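Local coordinates for protein putative agmatine deiminase (Streptococcus mutans, PDB 2EWO) that probably hydrolyses agmatine to N-carbamoylputrescine and ammonia, as a deiminase of the peptidyl-arginine deiminase family with its pentein fold, at residues A236-T240 and A251-Y255; V271-C275 and Q334-M338; I305-L309 and L320-D325; L174-C179 and T219-I223. All blocks are in the same frame, centred on the assembly; numbering follows the deposited sequence.

Contact 1 (A236-T240 and A251-Y255)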
loop_
_atom_site.group_PDB
_atom_site.type_symbol
_atom_site.label_atom_id
_atom_site.label_comp_id
_atom_site.label_asym_id
_atom_site.label_seq_id
_atom_site.Cartn_x
_atom_site.Cartn_y
_atom_site.Cartn_z
ATOM N N ALA A 236 -29.389 11.517 -29.474
ATOM C CA ALA A 236 -30.325 10.868 -28.571
ATOM C C ALA A 236 -30.692 11.902 -27.533
ATOM O O ALA A 236 -30.085 12.972 -27.474
ATOM C CB ALA A 236 -29.693 9.656 -27.907
ATOM N N CYS A 237 -31.690 11.593 -26.719
ATOM C CA CYS A 237 -32.107 12.517 -25.684
ATOM C C CYS A 237 -33.247 11.948 -24.861
ATOM O O CYS A 237 -34.207 11.409 -25.406
ATOM C CB CYS A 237 -32.532 13.847 -26.301
ATOM S SG CYS A 237 -32.818 15.127 -25.072
ATOM N N ILE A 238 -33.132 12.055 -23.542
ATOM C CA ILE A 238 -34.185 11.559 -22.670
ATOM C C ILE A 238 -35.411 12.452 -22.829
ATOM O O ILE A 238 -35.279 13.655 -23.060
ATOM C CB ILE A 238 -33.756 11.567 -21.176
ATOM C CG1 ILE A 238 -33.116 12.911 -20.819
ATOM C CG2 ILE A 238 -32.810 10.409 -20.895
ATOM C CD1 ILE A 238 -32.691 13.019 -19.371
ATOM N N TYR A 239 -36.601 11.864 -22.728
ATOM C CA TYR A 239 -37.839 12.635 -22.842
ATOM C C TYR A 239 -39.042 11.936 -22.200
ATOM O O TYR A 239 -39.377 10.796 -22.533
ATOM C CB TYR A 239 -38.134 12.966 -24.314
ATOM C CG TYR A 239 -39.306 13.913 -24.510
ATOM C CD1 TYR A 239 -39.116 15.303 -24.494
ATOM C CD2 TYR A 239 -40.606 13.426 -24.683
ATOM C CE1 TYR A 239 -40.191 16.189 -24.643
ATOM C CE2 TYR A 239 -41.690 14.300 -24.834
ATOM C CZ TYR A 239 -41.474 15.680 -24.811
ATOM O OH TYR A 239 -42.536 16.547 -24.954
ATOM N N THR A 240 -39.670 12.633 -21.256
ATOM C CA THR A 240 -40.846 12.122 -20.556
ATOM C C THR A 240 -41.897 13.221 -20.540
ATOM O O THR A 240 -41.566 14.400 -20.661
ATOM C CB THR A 240 -40.520 11.711 -19.093
ATOM O OG1 THR A 240 -41.711 11.227 -18.454
ATOM C CG2 THR A 240 -39.970 12.895 -18.303
ATOM N N ALA A 251 -35.056 17.614 -19.037
ATOM C CA ALA A 251 -35.122 16.787 -20.241
ATOM C C ALA A 251 -35.815 17.513 -21.386
ATOM O O ALA A 251 -35.313 17.548 -22.509
ATOM C CB ALA A 251 -35.846 15.483 -19.941
ATOM N N LYS A 252 -36.970 18.096 -21.098
ATOM C CA LYS A 252 -37.703 18.812 -22.122
ATOM C C LYS A 252 -36.900 20.038 -22.556
ATOM O O LYS A 252 -36.764 20.309 -23.751
ATOM C CB LYS A 252 -39.071 19.229 -21.595
ATOM C CG LYS A 252 -40.065 19.574 -22.692
ATOM C CD LYS A 252 -41.361 20.089 -22.104
ATOM C CE LYS A 252 -41.132 21.403 -21.371
ATOM N NZ LYS A 252 -42.290 21.761 -20.505
ATOM N N ALA A 253 -36.362 20.770 -21.581
ATOM C CA ALA A 253 -35.560 21.970 -21.843
ATOM C C ALA A 253 -34.417 21.625 -22.782
ATOM O O ALA A 253 -33.987 22.448 -23.598
ATOM C CB ALA A 253 -35.002 22.524 -20.539
ATOM N N ALA A 254 -33.931 20.395 -22.650
ATOM C CA ALA A 254 -32.836 19.901 -23.469
ATOM C C ALA A 254 -33.345 19.567 -24.857
ATOM O O ALA A 254 -32.728 19.936 -25.862
ATOM C CB ALA A 254 -32.231 18.662 -22.833
ATOM N N TYR A 255 -34.480 18.872 -24.901
ATOM C CA TYR A 255 -35.095 18.456 -26.158
ATOM C C TYR A 255 -35.402 19.660 -27.042
ATOM O O TYR A 255 -35.141 19.644 -28.250
ATOM C CB TYR A 255 -36.371 17.656 -25.873
ATOM C CG TYR A 255 -36.902 16.904 -27.071
ATOM C CD1 TYR A 255 -37.268 17.579 -28.238
ATOM C CD2 TYR A 255 -37.044 15.517 -27.037
ATOM C CE1 TYR A 255 -37.763 16.898 -29.342
ATOM C CE2 TYR A 255 -37.540 14.820 -28.136
ATOM C CZ TYR A 255 -37.897 15.521 -29.290
ATOM O OH TYR A 255 -38.393 14.861 -30.393
#
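Segment 236-240 is extended and runs off the end of strand 234-237, while 251-255 is one turn of helix 248-259. The register runs in opposite order along the two segments, which cross obliquely: the CA atoms of Tyr239 and Ala251 lie 5.6 Å apart and those of Cys237 and Tyr255 6.7 Å, so two residues of extended chain are matched to four of helix. Tyr255 N bonds to Ala251 O at 2.9 Å within that turn, and no hydrogen bond crosses between the segments.

The short side chain of Ala251 permits the closest backbone approach; its CB lies 3.7 Å from Ile238 O and 3.9 Å from Ile238 CG1. Farther along the turn Cys237, with chi1 in t, directs SG to 4.2 Å from Ala254 CB and 4.4 Å from Tyr255 CB. Tyr255 also turns its ring to Tyr239: the two meet obliquely, with centroids 4.8 Å apart and planes at 62°, and Tyr239 CD1 approaches Tyr255 CD2 to 3.3 Å. Lys252 rests its CG 3.9 Å from Tyr239 CE1, while its amine leads away to Tyr248.

Strand 234-237, helix 248-259 and strand 270-271 form a beta-alpha-beta unit, and this contact packs the helix against the end of the first strand and the residues that follow it. With 350 Å² buried and no hydrogen bond across it, the attachment rests on van der Waals and aromatic contact.

Contact 2 (V271-C275 and Q334-M338)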
loop_
_atom_site.group_PDB
_atom_site.type_symbol
_atom_site.label_atom_id
_atom_site.label_comp_id
_atom_site.label_asym_id
_atom_site.label_seq_id
_atom_site.Cartn_x
_atom_site.Cartn_y
_atom_site.Cartn_z
ATOM N N VAL A 271 -33.291 14.772 -33.654
ATOM C CA VAL A 271 -33.396 14.354 -32.251
ATOM C C VAL A 271 -34.222 13.075 -32.028
ATOM O O VAL A 271 -35.296 12.922 -32.602
ATOM C CB VAL A 271 -34.037 15.474 -31.394
ATOM C CG1 VAL A 271 -34.020 15.076 -29.924
ATOM C CG2 VAL A 271 -33.314 16.789 -31.625
ATOM N N HIS A 272 -33.727 12.162 -31.198
ATOM C CA HIS A 272 -34.484 10.945 -30.918
ATOM C C HIS A 272 -35.073 11.007 -29.527
ATOM O O HIS A 272 -34.960 12.021 -28.842
ATOM C CB HIS A 272 -33.628 9.687 -31.040
ATOM C CG HIS A 272 -33.383 9.262 -32.449
ATOM N ND1 HIS A 272 -33.093 7.961 -32.794
ATOM C CD2 HIS A 272 -33.362 9.971 -33.602
ATOM C CE1 HIS A 272 -32.903 7.885 -34.098
ATOM N NE2 HIS A 272 -33.061 9.091 -34.612
ATOM N N LYS A 273 -35.702 9.918 -29.109
ATOM C CA LYS A 273 -36.308 9.899 -27.797
ATOM C C LYS A 273 -36.017 8.649 -26.987
ATOM O O LYS A 273 -36.343 7.535 -27.393
ATOM C CB LYS A 273 -37.820 10.094 -27.905
ATOM C CG LYS A 273 -38.260 11.538 -28.109
ATOM C CD LYS A 273 -39.765 11.652 -27.928
ATOM C CE LYS A 273 -40.273 13.064 -28.151
ATOM N NZ LYS A 273 -41.744 13.153 -27.910
HETATM N N MSE A 274 -35.394 8.855 -25.832
HETATM C CA MSE A 274 -35.071 7.773 -24.913
HETATM C C MSE A 274 -36.077 7.932 -23.778
HETATM O O MSE A 274 -36.657 9.002 -23.612
HETATM C CB MSE A 274 -33.638 7.947 -24.383
HETATM C CG MSE A 274 -33.114 6.797 -23.504
HETATM SE SE MSE A 274 -32.860 5.095 -24.471
HETATM C CE MSE A 274 -31.416 5.666 -25.654
ATOM N N CYS A 275 -36.304 6.880 -23.001
ATOM C CA CYS A 275 -37.243 6.980 -21.894
ATOM C C CYS A 275 -36.483 7.057 -20.581
ATOM O O CYS A 275 -35.280 6.782 -20.525
ATOM C CB CYS A 275 -38.161 5.763 -21.863
ATOM S SG CYS A 275 -37.321 4.248 -21.369
ATOM N N GLN A 334 -36.357 1.229 -27.831
ATOM C CA GLN A 334 -35.995 2.535 -28.362
ATOM C C GLN A 334 -34.589 2.551 -28.949
ATOM O O GLN A 334 -34.403 2.972 -30.098
ATOM C CB GLN A 334 -36.110 3.610 -27.279
ATOM C CG GLN A 334 -37.515 3.770 -26.711
ATOM C CD GLN A 334 -37.782 5.179 -26.191
ATOM O OE1 GLN A 334 -37.092 5.672 -25.289
ATOM N NE2 GLN A 334 -38.790 5.836 -26.762
ATOM N N VAL A 335 -33.613 2.088 -28.162
ATOM C CA VAL A 335 -32.205 2.051 -28.587
ATOM C C VAL A 335 -32.039 1.194 -29.838
ATOM O O VAL A 335 -31.174 1.456 -30.690
ATOM C CB VAL A 335 -31.271 1.487 -27.474
ATOM C CG1 VAL A 335 -31.318 2.378 -26.242
ATOM C CG2 VAL A 335 -31.657 0.061 -27.119
ATOM N N GLN A 336 -32.891 0.174 -29.934
ATOM C CA GLN A 336 -32.905 -0.754 -31.055
ATOM C C GLN A 336 -33.212 0.005 -32.350
ATOM O O GLN A 336 -32.574 -0.224 -33.384
ATOM C CB GLN A 336 -33.957 -1.831 -30.790
ATOM C CG GLN A 336 -33.815 -3.053 -31.634
ATOM C CD GLN A 336 -32.400 -3.562 -31.665
ATOM O OE1 GLN A 336 -31.525 -2.945 -32.273
ATOM N NE2 GLN A 336 -32.158 -4.693 -31.007
ATOM N N GLU A 337 -34.183 0.917 -32.267
ATOM C CA GLU A 337 -34.601 1.743 -33.401
ATOM C C GLU A 337 -33.404 2.536 -33.919
ATOM O O GLU A 337 -33.068 2.484 -35.105
ATOM C CB GLU A 337 -35.688 2.752 -32.986
ATOM C CG GLU A 337 -36.815 2.235 -32.075
ATOM C CD GLU A 337 -37.611 1.078 -32.665
ATOM O OE1 GLU A 337 -38.066 1.196 -33.828
ATOM O OE2 GLU A 337 -37.791 0.059 -31.950
HETATM N N MSE A 338 -32.775 3.275 -33.008
HETATM C CA MSE A 338 -31.618 4.108 -33.313
HETATM C C MSE A 338 -30.518 3.326 -34.022
HETATM O O MSE A 338 -30.050 3.705 -35.101
HETATM C CB MSE A 338 -31.064 4.701 -32.024
HETATM C CG MSE A 338 -32.120 5.333 -31.148
HETATM SE SE MSE A 338 -31.496 5.676 -29.335
HETATM C CE MSE A 338 -32.352 7.411 -28.999
#
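Three long side chains, each bent differently, bring helix 328-338 against the extended residues that follow strand 270-271. Met274, present as selenomethionine, takes t, p, p; this curls CE back to 3.3 Å from Val335 CG1 and 3.7 Å from Met338 SE. Met338, also selenomethionine, starts m, t and ends off-well at chi3 141°, placing its CE 4.2 Å from Lys273 N. Its CG lies 3.2 Å from His272 ND1, near the plane of the imidazole, while Met338 SE is 5.5 Å from the ring centroid and oblique to it. His272 itself has chi1 at -78°, and its NE2 makes a weak hydrogen bond to Glu234.

Gln334, m then t, extends its amide to the backbone. Its OE1 lies 2.7 Å from Cys275 N and 2.9 Å from Lys273 O, and its NE2 3.0 Å from Lys273 O, yet none of these pairs qualifies as a hydrogen bond: two have poor angles and one sets acceptor against acceptor. The CA atoms of Met274 and Gln334 are 6.3 Å apart, those of His272 and Met338 7.8 Å.

The 371 Å² interface joins the residues just after the last strand (270-271) of one beta-beta-alpha-beta module to helix 328-338 of the next. Its chemistry combines apolar selenoether packing with a glutamine amide close to the backbone but not hydrogen-bonded across; the attachment thus depends on packing and shape.

Contact 3 (I305-L309 and L320-D325)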
loop_
_atom_site.group_PDB
_atom_site.type_symbol
_atom_site.label_atom_id
_atom_site.label_comp_id
_atom_site.label_asym_id
_atom_site.label_seq_id
_atom_site.Cartn_x
_atom_site.Cartn_y
_atom_site.Cartn_z
ATOM N N ILE A 305 -29.634 8.423 -9.278
ATOM C CA ILE A 305 -29.855 8.558 -10.716
ATOM C C ILE A 305 -29.854 7.192 -11.420
ATOM O O ILE A 305 -29.130 6.278 -11.021
ATOM C CB ILE A 305 -28.750 9.442 -11.349
ATOM C CG1 ILE A 305 -28.429 10.614 -10.418
ATOM C CG2 ILE A 305 -29.190 9.960 -12.719
ATOM C CD1 ILE A 305 -29.644 11.430 -10.009
ATOM N N ALA A 306 -30.678 7.059 -12.456
ATOM C CA ALA A 306 -30.769 5.831 -13.259
ATOM C C ALA A 306 -31.250 6.246 -14.656
ATOM O O ALA A 306 -32.448 6.240 -14.936
ATOM C CB ALA A 306 -31.747 4.840 -12.623
ATOM N N SER A 307 -30.305 6.612 -15.523
ATOM C CA SER A 307 -30.604 7.063 -16.883
ATOM C C SER A 307 -30.241 6.007 -17.938
ATOM O O SER A 307 -29.184 5.379 -17.862
ATOM C CB SER A 307 -29.843 8.371 -17.148
ATOM O OG SER A 307 -30.135 8.921 -18.416
ATOM N N TYR A 308 -31.123 5.815 -18.918
ATOM C CA TYR A 308 -30.890 4.836 -19.983
ATOM C C TYR A 308 -29.959 5.421 -21.054
ATOM O O TYR A 308 -29.462 4.707 -21.924
ATOM C CB TYR A 308 -32.224 4.409 -20.629
ATOM C CG TYR A 308 -33.169 3.659 -19.708
ATOM C CD1 TYR A 308 -32.878 2.361 -19.283
ATOM C CD2 TYR A 308 -34.336 4.265 -19.226
ATOM C CE1 TYR A 308 -33.723 1.684 -18.394
ATOM C CE2 TYR A 308 -35.189 3.600 -18.336
ATOM C CZ TYR A 308 -34.875 2.309 -17.922
ATOM O OH TYR A 308 -35.698 1.654 -17.027
ATOM N N LEU A 309 -29.724 6.725 -20.975
ATOM C CA LEU A 309 -28.864 7.402 -21.926
ATOM C C LEU A 309 -27.411 7.019 -21.649
ATOM O O LEU A 309 -26.509 7.301 -22.446
ATOM C CB LEU A 309 -29.062 8.912 -21.807
ATOM C CG LEU A 309 -28.868 9.753 -23.073
ATOM C CD1 LEU A 309 -27.392 9.851 -23.425
ATOM C CD2 LEU A 309 -29.669 9.142 -24.220
ATOM N N LEU A 320 -26.549 -1.582 -22.875
ATOM C CA LEU A 320 -27.521 -0.709 -22.223
ATOM C C LEU A 320 -27.870 -1.141 -20.800
ATOM O O LEU A 320 -27.933 -2.335 -20.491
ATOM C CB LEU A 320 -28.804 -0.643 -23.073
ATOM C CG LEU A 320 -29.938 0.315 -22.682
ATOM C CD1 LEU A 320 -29.613 1.731 -23.164
ATOM C CD2 LEU A 320 -31.238 -0.160 -23.318
ATOM N N PRO A 321 -28.098 -0.157 -19.915
ATOM C CA PRO A 321 -28.445 -0.426 -18.517
ATOM C C PRO A 321 -29.873 -0.917 -18.330
ATOM O O PRO A 321 -30.782 -0.453 -19.005
ATOM C CB PRO A 321 -28.175 0.915 -17.834
ATOM C CG PRO A 321 -28.417 1.913 -18.918
ATOM C CD PRO A 321 -27.790 1.272 -20.122
ATOM N N GLN A 322 -30.051 -1.874 -17.423
ATOM C CA GLN A 322 -31.363 -2.449 -17.126
ATOM C C GLN A 322 -31.555 -2.466 -15.611
ATOM O O GLN A 322 -31.208 -3.449 -14.939
ATOM C CB GLN A 322 -31.462 -3.887 -17.654
ATOM C CG GLN A 322 -31.252 -4.072 -19.156
ATOM C CD GLN A 322 -32.375 -3.497 -19.993
ATOM O OE1 GLN A 322 -32.526 -2.279 -20.098
ATOM N NE2 GLN A 322 -33.179 -4.374 -20.591
ATOM N N TYR A 323 -32.122 -1.386 -15.083
ATOM C CA TYR A 323 -32.346 -1.251 -13.641
ATOM C C TYR A 323 -33.487 -2.109 -13.082
ATOM O O TYR A 323 -33.580 -2.334 -11.870
ATOM C CB TYR A 323 -32.604 0.219 -13.300
ATOM C CG TYR A 323 -31.665 1.169 -13.999
ATOM C CD1 TYR A 323 -30.293 1.143 -13.749
ATOM C CD2 TYR A 323 -32.148 2.085 -14.928
ATOM C CE1 TYR A 323 -29.421 2.013 -14.417
ATOM C CE2 TYR A 323 -31.293 2.956 -15.599
ATOM C CZ TYR A 323 -29.935 2.921 -15.344
ATOM O OH TYR A 323 -29.104 3.788 -16.020
ATOM N N GLY A 324 -34.343 -2.610 -13.964
ATOM C CA GLY A 324 -35.467 -3.403 -13.499
ATOM C C GLY A 324 -36.624 -2.454 -13.243
ATOM O O GLY A 324 -37.371 -2.580 -12.267
ATOM N N ASP A 325 -36.745 -1.486 -14.148
ATOM C CA ASP A 325 -37.775 -0.466 -14.101
ATOM C C ASP A 325 -38.936 -0.876 -15.000
ATOM O O ASP A 325 -38.854 -1.869 -15.733
ATOM C CB ASP A 325 -37.187 0.872 -14.562
ATOM C CG ASP A 325 -38.159 2.021 -14.414
ATOM O OD1 ASP A 325 -38.369 2.473 -13.268
ATOM O OD2 ASP A 325 -38.711 2.471 -15.441
#
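At the centre, Ala306 and two tyrosines pack together. Ala306 CB sits 3.6 Å from the centroid of the Tyr323 ring and 14° off its normal, a CH-pi contact over the face. Tyr308 leans on the same ring with its CE1 3.8 Å from Tyr323 CD2; the two ring centroids are 5.3 Å apart and the planes meet at 41°, an oblique pairing. Pro321 extends the apolar patch, its CG 4.5 Å from Tyr308 CD1 and 3.7 Å from Ser307 O, and Leu320 CD1 comes within 3.2 Å of Tyr308 O.

Farther out the contact turns polar. Tyr323 OH donates a very short hydrogen bond, 2.4 Å, to Ser307 O. Tyr308 OH lies 3.0 Å from Asp325 CB but bonds to Asp328, whereas the Asp325 carboxylate receives the backbone amides of Lys278, Glu279 and Asn327. Ser307 OG bonds to Asp225 O.

Ten residues separate the segments, and among them strand 312-314 turns back into strand 317-321. The contact thus ties the lead-in of this hairpin to its exit, at the start of a beta-beta-alpha-beta module (hairpin, helix 328-338, strand 343-347), the repeating unit of the pentein fold.

Contact 4 (L174-C179 and T219-I223)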
loop_
_atom_site.group_PDB
_atom_site.type_symbol
_atom_site.label_atom_id
_atom_site.label_comp_id
_atom_site.label_asym_id
_atom_site.label_seq_id
_atom_site.Cartn_x
_atom_site.Cartn_y
_atom_site.Cartn_z
ATOM N N LEU A 174 -20.964 18.216 -27.841
ATOM C CA LEU A 174 -22.096 18.512 -26.966
ATOM C C LEU A 174 -21.692 18.660 -25.500
ATOM O O LEU A 174 -21.558 17.660 -24.795
ATOM C CB LEU A 174 -23.148 17.404 -27.076
ATOM C CG LEU A 174 -24.077 17.441 -28.288
ATOM C CD1 LEU A 174 -24.985 16.206 -28.307
ATOM C CD2 LEU A 174 -24.898 18.716 -28.222
ATOM N N VAL A 175 -21.508 19.897 -25.038
ATOM C CA VAL A 175 -21.142 20.143 -23.638
ATOM C C VAL A 175 -22.349 20.657 -22.851
ATOM O O VAL A 175 -23.335 21.094 -23.437
ATOM C CB VAL A 175 -20.004 21.186 -23.499
ATOM C CG1 VAL A 175 -18.775 20.731 -24.272
ATOM C CG2 VAL A 175 -20.485 22.550 -23.977
ATOM N N THR A 176 -22.259 20.608 -21.525
ATOM C CA THR A 176 -23.339 21.050 -20.644
ATOM C C THR A 176 -22.847 22.213 -19.758
ATOM O O THR A 176 -22.186 21.983 -18.753
ATOM C CB THR A 176 -23.828 19.837 -19.784
ATOM O OG1 THR A 176 -24.553 20.301 -18.643
ATOM C CG2 THR A 176 -22.645 18.976 -19.345
ATOM N N GLU A 177 -23.168 23.456 -20.122
ATOM C CA GLU A 177 -22.690 24.622 -19.362
ATOM C C GLU A 177 -22.879 24.597 -17.850
ATOM O O GLU A 177 -22.105 25.217 -17.124
ATOM C CB GLU A 177 -23.290 25.912 -19.927
ATOM C CG GLU A 177 -24.800 25.902 -20.022
ATOM C CD GLU A 177 -25.346 26.987 -20.942
ATOM O OE1 GLU A 177 -24.682 28.050 -21.102
ATOM O OE2 GLU A 177 -26.455 26.760 -21.494
HETATM N N MSE A 178 -23.899 23.893 -17.373
HETATM C CA MSE A 178 -24.131 23.812 -15.931
HETATM C C MSE A 178 -22.968 23.081 -15.232
HETATM O O MSE A 178 -22.882 23.054 -14.000
HETATM C CB MSE A 178 -25.454 23.090 -15.643
HETATM C CG MSE A 178 -25.833 23.060 -14.163
HETATM SE SE MSE A 178 -26.011 21.253 -13.443
HETATM C CE MSE A 178 -27.899 21.317 -12.944
ATOM N N CYS A 179 -22.080 22.494 -16.029
ATOM C CA CYS A 179 -20.925 21.766 -15.517
ATOM C C CYS A 179 -19.610 22.415 -15.931
ATOM O O CYS A 179 -18.832 22.830 -15.080
ATOM C CB CYS A 179 -20.954 20.320 -16.004
ATOM S SG CYS A 179 -19.426 19.413 -15.741
ATOM N N THR A 219 -21.893 15.032 -10.378
ATOM C CA THR A 219 -21.022 15.225 -11.527
ATOM C C THR A 219 -21.157 16.675 -11.985
ATOM O O THR A 219 -20.394 17.152 -12.826
ATOM C CB THR A 219 -21.409 14.262 -12.687
ATOM O OG1 THR A 219 -22.680 14.637 -13.235
ATOM C CG2 THR A 219 -21.503 12.821 -12.172
ATOM N N ASN A 220 -22.131 17.369 -11.400
ATOM C CA ASN A 220 -22.418 18.765 -11.716
ATOM C C ASN A 220 -23.050 18.915 -13.083
ATOM O O ASN A 220 -22.731 19.836 -13.837
ATOM C CB ASN A 220 -21.152 19.611 -11.645
ATOM C CG ASN A 220 -20.590 19.677 -10.253
ATOM O OD1 ASN A 220 -21.338 19.854 -9.290
ATOM N ND2 ASN A 220 -19.271 19.533 -10.131
ATOM N N GLY A 221 -23.941 17.983 -13.394
ATOM C CA GLY A 221 -24.649 18.020 -14.656
ATOM C C GLY A 221 -23.893 17.639 -15.915
ATOM O O GLY A 221 -23.799 18.432 -16.850
ATOM N N HIS A 222 -23.356 16.428 -15.952
ATOM C CA HIS A 222 -22.650 15.964 -17.138
ATOM C C HIS A 222 -23.676 15.761 -18.252
ATOM O O HIS A 222 -24.859 15.524 -17.981
ATOM C CB HIS A 222 -21.948 14.640 -16.852
ATOM C CG HIS A 222 -20.585 14.788 -16.251
ATOM N ND1 HIS A 222 -19.805 13.702 -15.915
ATOM C CD2 HIS A 222 -19.847 15.885 -15.967
ATOM C CE1 HIS A 222 -18.643 14.126 -15.450
ATOM N NE2 HIS A 222 -18.644 15.448 -15.472
ATOM N N ILE A 223 -23.221 15.837 -19.499
ATOM C CA ILE A 223 -24.114 15.672 -20.643
ATOM C C ILE A 223 -24.313 14.208 -21.042
ATOM O O ILE A 223 -25.279 13.873 -21.728
ATOM C CB ILE A 223 -23.596 16.463 -21.874
ATOM C CG1 ILE A 223 -24.729 16.680 -22.870
ATOM C CG2 ILE A 223 -22.484 15.689 -22.574
ATOM C CD1 ILE A 223 -24.410 17.723 -23.898
#
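A single hydrogen bond crosses here: Thr176 OG1 donates to Gly221 O at 2.7 Å, although the position of that carbonyl is less certain. Thr176 occupies the N-cap position of helix 177-180, yet its side chain makes no capping bond. Within 219-223, a weak 3.3 Å bond runs from His222 N to Thr219 OG1.

Apolar contact centres on Ile223, t at both chi angles, whose CD1 lies 3.4 Å from Leu174 CB and whose CB lies 3.7 Å from Thr176 CG2. Strand 172-176 is the central strand of a beta-beta-alpha-beta module, antiparallel to 165-168 and parallel to 206-210; segment 219-223 belongs to the loop leading on to strand 227-231.

Sulfur and selenium make further contacts. Cys179 SG meets the edge of the His222 ring, 3.6 Å from His222 CD2, and the ring also meets Trp123. Met178 SE lies 3.7 Å from Gly221 CA, and an ideal CB on Gly221, whose phi is 74°, would fall 2.4 Å from that selenium.

Along the chain contact 4 closes first, contact 1 follows, and contact 3 is nested inside the long loop closed by contact 2. They sample three successive beta-beta-alpha-beta modules, built on strands 172-176, 234-237 and 317-321. Contacts 1 and 2, centres 11 Å apart, are joined by probable backbone hydrogen bonds from Met274 N to Cys237 O (2.8 Å) and from Tyr239 N to Met274 O (3.0 Å). Contact 3, centred 14 Å from contact 2, touches it through Tyr308, Leu309 and Leu320, and meets contact 1, centred 15 Å away, where Leu309 packs on Ala236 and Ile238. Contact 4 touches none, its centre 14 to 21 Å away. The repeated strand-strand-helix-strand order, with contact 2 bridging two modules, is consistent with this family's propeller-like pentein fold.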